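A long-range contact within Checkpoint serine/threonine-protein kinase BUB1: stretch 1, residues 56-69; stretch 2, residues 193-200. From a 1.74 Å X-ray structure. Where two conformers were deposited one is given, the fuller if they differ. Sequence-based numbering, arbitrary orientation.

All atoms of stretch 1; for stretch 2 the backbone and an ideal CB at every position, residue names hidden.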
# COMPACT_ATOMS: atom_id res chain seq x y z
N LEU A 56 6.32 -7.35 -12.66
CA LEU A 56 5.80 -6.23 -11.87
C LEU A 56 5.63 -6.66 -10.41
O LEU A 56 6.06 -5.96 -9.49
CB LEU A 56 4.50 -5.67 -12.45
CG LEU A 56 3.89 -4.49 -11.68
CD1 LEU A 56 4.86 -3.30 -11.60
CD2 LEU A 56 2.54 -4.06 -12.26
N ARG A 57 5.00 -7.82 -10.20
CA ARG A 57 4.71 -8.28 -8.84
C ARG A 57 6.01 -8.46 -8.06
O ARG A 57 6.13 -7.96 -6.94
CB ARG A 57 3.87 -9.57 -8.83
CG ARG A 57 3.53 -10.04 -7.40
CD ARG A 57 2.38 -11.04 -7.30
NE ARG A 57 1.97 -11.17 -5.89
CZ ARG A 57 0.85 -11.73 -5.44
NH1 ARG A 57 -0.04 -12.25 -6.29
NH2 ARG A 57 0.61 -11.77 -4.13
N SER A 58 6.97 -9.16 -8.66
CA SER A 58 8.28 -9.40 -8.03
C SER A 58 9.07 -8.13 -7.72
O SER A 58 9.70 -8.03 -6.66
CB SER A 58 9.13 -10.33 -8.92
OG SER A 58 10.50 -10.28 -8.56
N THR A 59 9.02 -7.17 -8.63
CA THR A 59 9.74 -5.92 -8.47
C THR A 59 9.11 -5.11 -7.33
O THR A 59 9.83 -4.51 -6.53
CB THR A 59 9.79 -5.12 -9.78
OG1 THR A 59 10.43 -5.93 -10.77
CG2 THR A 59 10.61 -3.85 -9.60
N MET A 60 7.78 -5.11 -7.27
CA MET A 60 7.08 -4.34 -6.24
C MET A 60 7.40 -4.95 -4.87
O MET A 60 7.65 -4.24 -3.90
CB MET A 60 5.58 -4.31 -6.50
CG MET A 60 5.21 -3.46 -7.70
SD MET A 60 3.43 -3.41 -7.95
CE MET A 60 2.97 -2.35 -6.60
N GLU A 61 7.42 -6.28 -4.81
CA GLU A 61 7.75 -6.97 -3.56
C GLU A 61 9.18 -6.66 -3.13
O GLU A 61 9.44 -6.38 -1.95
CB GLU A 61 7.52 -8.48 -3.70
CG GLU A 61 6.07 -8.83 -3.85
CD GLU A 61 5.84 -10.33 -3.90
OE1 GLU A 61 6.83 -11.09 -3.82
OE2 GLU A 61 4.66 -10.72 -4.01
N ARG A 62 10.12 -6.71 -4.08
CA ARG A 62 11.51 -6.34 -3.81
C ARG A 62 11.61 -4.93 -3.26
O ARG A 62 12.32 -4.68 -2.28
CB ARG A 62 12.37 -6.48 -5.08
CG ARG A 62 12.78 -7.90 -5.40
CD ARG A 62 13.47 -7.96 -6.76
NE ARG A 62 14.88 -7.61 -6.68
CZ ARG A 62 15.70 -7.62 -7.73
NH1 ARG A 62 15.25 -7.96 -8.91
NH2 ARG A 62 16.98 -7.30 -7.58
N CYS A 63 10.89 -4.00 -3.89
CA CYS A 63 10.88 -2.60 -3.46
C CYS A 63 10.40 -2.49 -2.00
O CYS A 63 11.07 -1.88 -1.16
CB CYS A 63 9.95 -1.79 -4.36
SG CYS A 63 9.76 -0.09 -3.81
N LEU A 64 9.25 -3.09 -1.72
CA LEU A 64 8.67 -2.98 -0.37
C LEU A 64 9.62 -3.54 0.69
O LEU A 64 9.86 -2.92 1.73
CB LEU A 64 7.32 -3.68 -0.31
CG LEU A 64 6.25 -3.05 -1.22
CD1 LEU A 64 4.91 -3.81 -1.11
CD2 LEU A 64 6.07 -1.55 -0.91
N ILE A 65 10.21 -4.69 0.38
CA ILE A 65 11.14 -5.38 1.29
C ILE A 65 12.42 -4.58 1.49
O ILE A 65 12.90 -4.43 2.62
CB ILE A 65 11.43 -6.82 0.80
CG1 ILE A 65 10.17 -7.69 0.94
CG2 ILE A 65 12.63 -7.45 1.55
CD1 ILE A 65 9.65 -7.83 2.37
N TYR A 66 12.97 -4.04 0.41
CA TYR A 66 14.22 -3.29 0.49
C TYR A 66 14.07 -1.99 1.28
O TYR A 66 14.93 -1.63 2.09
CB TYR A 66 14.76 -3.00 -0.90
CG TYR A 66 16.17 -2.48 -0.91
CD1 TYR A 66 17.25 -3.36 -0.92
CD2 TYR A 66 16.44 -1.11 -0.92
CE1 TYR A 66 18.55 -2.89 -0.94
CE2 TYR A 66 17.74 -0.63 -0.93
CZ TYR A 66 18.79 -1.53 -0.95
OH TYR A 66 20.09 -1.05 -0.97
N ILE A 67 12.98 -1.28 1.04
CA ILE A 67 12.80 0.06 1.57
C ILE A 67 12.16 0.05 2.98
O ILE A 67 12.35 1.00 3.76
CB ILE A 67 11.99 0.94 0.57
CG1 ILE A 67 12.68 1.00 -0.81
CG2 ILE A 67 11.68 2.33 1.16
CD1 ILE A 67 13.97 1.86 -0.88
N GLN A 68 11.44 -1.02 3.34
CA GLN A 68 10.59 -1.04 4.55
C GLN A 68 11.28 -0.73 5.89
O GLN A 68 10.66 -0.14 6.78
CB GLN A 68 9.82 -2.35 4.70
CG GLN A 68 10.71 -3.59 4.95
CD GLN A 68 9.93 -4.85 5.29
OE1 GLN A 68 10.50 -5.95 5.37
NE2 GLN A 68 8.62 -4.71 5.50
N ASP A 69 12.53 -1.13 6.04
CA ASP A 69 13.20 -0.94 7.33
C ASP A 69 14.00 0.36 7.39
O ASP A 69 14.55 0.71 8.45
CB ASP A 69 14.05 -2.16 7.72
CG ASP A 69 13.20 -3.36 8.18
OD1 ASP A 69 12.19 -3.16 8.90
OD2 ASP A 69 13.55 -4.50 7.84
N UNK A 193 1.27 -12.77 4.03
CA UNK A 193 1.95 -13.92 3.45
C UNK A 193 2.95 -13.56 2.37
O UNK A 193 4.01 -14.18 2.29
CB UNK A 193 0.92 -14.89 2.87
N UNK A 194 2.65 -12.55 1.54
CA UNK A 194 3.56 -12.26 0.43
C UNK A 194 4.93 -11.83 0.93
O UNK A 194 5.95 -12.09 0.28
CB UNK A 194 2.97 -11.17 -0.47
N UNK A 195 4.96 -11.18 2.09
CA UNK A 195 6.21 -10.75 2.69
C UNK A 195 6.96 -11.96 3.25
O UNK A 195 8.17 -12.14 2.99
CB UNK A 195 5.95 -9.72 3.79
N UNK A 196 6.24 -12.79 4.00
CA UNK A 196 6.86 -13.98 4.62
C UNK A 196 7.41 -14.94 3.55
O UNK A 196 8.53 -15.44 3.67
CB UNK A 196 5.84 -14.71 5.50
N UNK A 197 6.63 -15.14 2.48
CA UNK A 197 7.05 -16.00 1.37
C UNK A 197 8.30 -15.46 0.67
O UNK A 197 9.21 -16.22 0.31
CB UNK A 197 5.91 -16.14 0.36
N UNK A 198 8.34 -14.14 0.49
CA UNK A 198 9.52 -13.50 -0.11
C UNK A 198 10.77 -13.78 0.73
O UNK A 198 11.82 -14.16 0.20
CB UNK A 198 9.30 -11.99 -0.24
N UNK A 199 10.64 -13.61 2.04
CA UNK A 199 11.79 -13.74 2.94
C UNK A 199 12.28 -15.18 3.05
O UNK A 199 13.49 -15.42 3.14
CB UNK A 199 11.43 -13.21 4.33
N UNK A 200 11.36 -16.14 3.01
CA UNK A 200 11.72 -17.54 3.17
C UNK A 200 12.23 -18.16 1.87
O UNK A 200 12.97 -19.15 1.89
CB UNK A 200 10.52 -18.33 3.68

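Backbone angles are helical throughout 193-200, and the axis of this helix crosses that of helix 56-67 at 86°, with a closest approach of 10.7 Å. Close to perpendicular, the helices meet over a short patch; the ideal CB atoms place 194, 195 and 198 at it, and 199 reaches it only with the end of its side chain.

At position 193 the ideal CB has nothing of stretch 1 within 5.5 Å, so almost any helix-compatible residue would fit. It is Phe193, which makes no contact here.

Position 194 points its CA-to-CB bond toward stretch 1, and its ideal CB lies 3.9 Å from Glu61 OE2 and 4.4 Å from Arg57 NH2. These two residues are already paired by a salt bridge, with Arg57 NE 3.3 Å from Glu61 OE2 in a weak hydrogen bond. A polar side chain could join them; a long apolar one could pass on toward Leu64. The residue is Phe194, with chi1 at 78° (p). Its CE2 reaches Leu64 CD1 at 4.0 Å, an apolar contact oblique to the ring. Its backbone also takes part: one water donates to Phe194 O, 2.7 Å from the water O, and to Glu61 OE1, 2.8 Å from it, bridging two helices that share no direct hydrogen bond.

Position 195 points sideways, yet its ideal CB is 4.4 Å from Ile65 CD1. Valine, leucine, isoleucine or methionine would suit this apolar neighbour. Ile195 packs its CG2 3.7 Å from Ile65 CD1, while its CD1 extends to 4.5 Å from Gln68 NE2.

Position 196 points away, leaving polar or charged residues free; it is Arg196. Position 197 points toward stretch 1 but finds nothing within 5.5 Å of its ideal CB, so most residues would do, polar or charged ones included; Lys197 makes no contact.

Position 198 points toward stretch 1, with its ideal CB 4.4 Å from Glu61 OE1 and 4.5 Å from Ile65 CG1. A donor could meet the Glu61 carboxylate, while a large apolar or aromatic side chain could pack on Ile65. Phe198, chi1 t, places one ring face against Ile65: CG1 is 4.1 Å from the ring centroid, 25° off the normal, a CH-pi contact. Ile65 CG2 also lies 3.7 Å from Phe198 CE1. At the ring edge, Arg62 CG is 3.7 Å from Phe198 CE2 and Glu61 OE1 is 3.9 Å from Phe198 CD2.

Position 199 points sideways into open space, so only a longer side chain could return. Leu199 does, its CD2 4.3 Å from Ile65 CG2. Position 200 is out of reach, so almost any residue is allowed; it is Thr200, whose OG1 donates to Arg196 O at 3.0 Å.

Stretch 2 (193-200) FFIRKFLT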
# COMPACT_ATOMS: atom_id res chain seq x y z
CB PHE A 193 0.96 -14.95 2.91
CG PHE A 193 1.63 -16.20 2.42
CD1 PHE A 193 2.36 -17.00 3.31
CD2 PHE A 193 1.56 -16.57 1.08
CE1 PHE A 193 3.01 -18.17 2.86
CE2 PHE A 193 2.19 -17.73 0.62
CZ PHE A 193 2.92 -18.53 1.51
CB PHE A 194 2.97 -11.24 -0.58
CG PHE A 194 3.02 -9.80 -0.13
CD1 PHE A 194 1.96 -9.23 0.57
CD2 PHE A 194 4.11 -8.99 -0.47
CE1 PHE A 194 2.00 -7.88 0.96
CE2 PHE A 194 4.18 -7.65 -0.08
CZ PHE A 194 3.13 -7.09 0.64
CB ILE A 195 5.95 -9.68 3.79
CG1 ILE A 195 5.49 -8.37 3.12
CG2 ILE A 195 7.21 -9.42 4.61
CD1 ILE A 195 5.21 -7.25 4.08
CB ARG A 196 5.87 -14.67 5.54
CG ARG A 196 5.50 -13.79 6.74
CD ARG A 196 4.70 -14.54 7.79
NE ARG A 196 3.28 -14.60 7.47
CZ ARG A 196 2.60 -15.73 7.26
NH1 ARG A 196 3.22 -16.91 7.33
NH2 ARG A 196 1.31 -15.67 7.00
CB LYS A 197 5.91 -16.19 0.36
CG LYS A 197 6.31 -17.04 -0.84
CD LYS A 197 5.45 -16.78 -2.07
CE LYS A 197 4.39 -17.85 -2.24
NZ LYS A 197 4.03 -18.02 -3.68
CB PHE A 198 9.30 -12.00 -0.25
CG PHE A 198 10.44 -11.29 -0.93
CD1 PHE A 198 11.59 -10.94 -0.22
CD2 PHE A 198 10.36 -10.97 -2.28
CE1 PHE A 198 12.65 -10.29 -0.85
CE2 PHE A 198 11.40 -10.33 -2.92
CZ PHE A 198 12.55 -9.97 -2.20
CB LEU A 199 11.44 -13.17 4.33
CG LEU A 199 11.24 -11.65 4.37
CD1 LEU A 199 10.64 -11.21 5.69
CD2 LEU A 199 12.55 -10.90 4.09
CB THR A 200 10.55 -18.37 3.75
OG1 THR A 200 9.38 -18.24 2.92
CG2 THR A 200 10.23 -17.91 5.16
O HOH W 1 6.06 -13.21 -2.13
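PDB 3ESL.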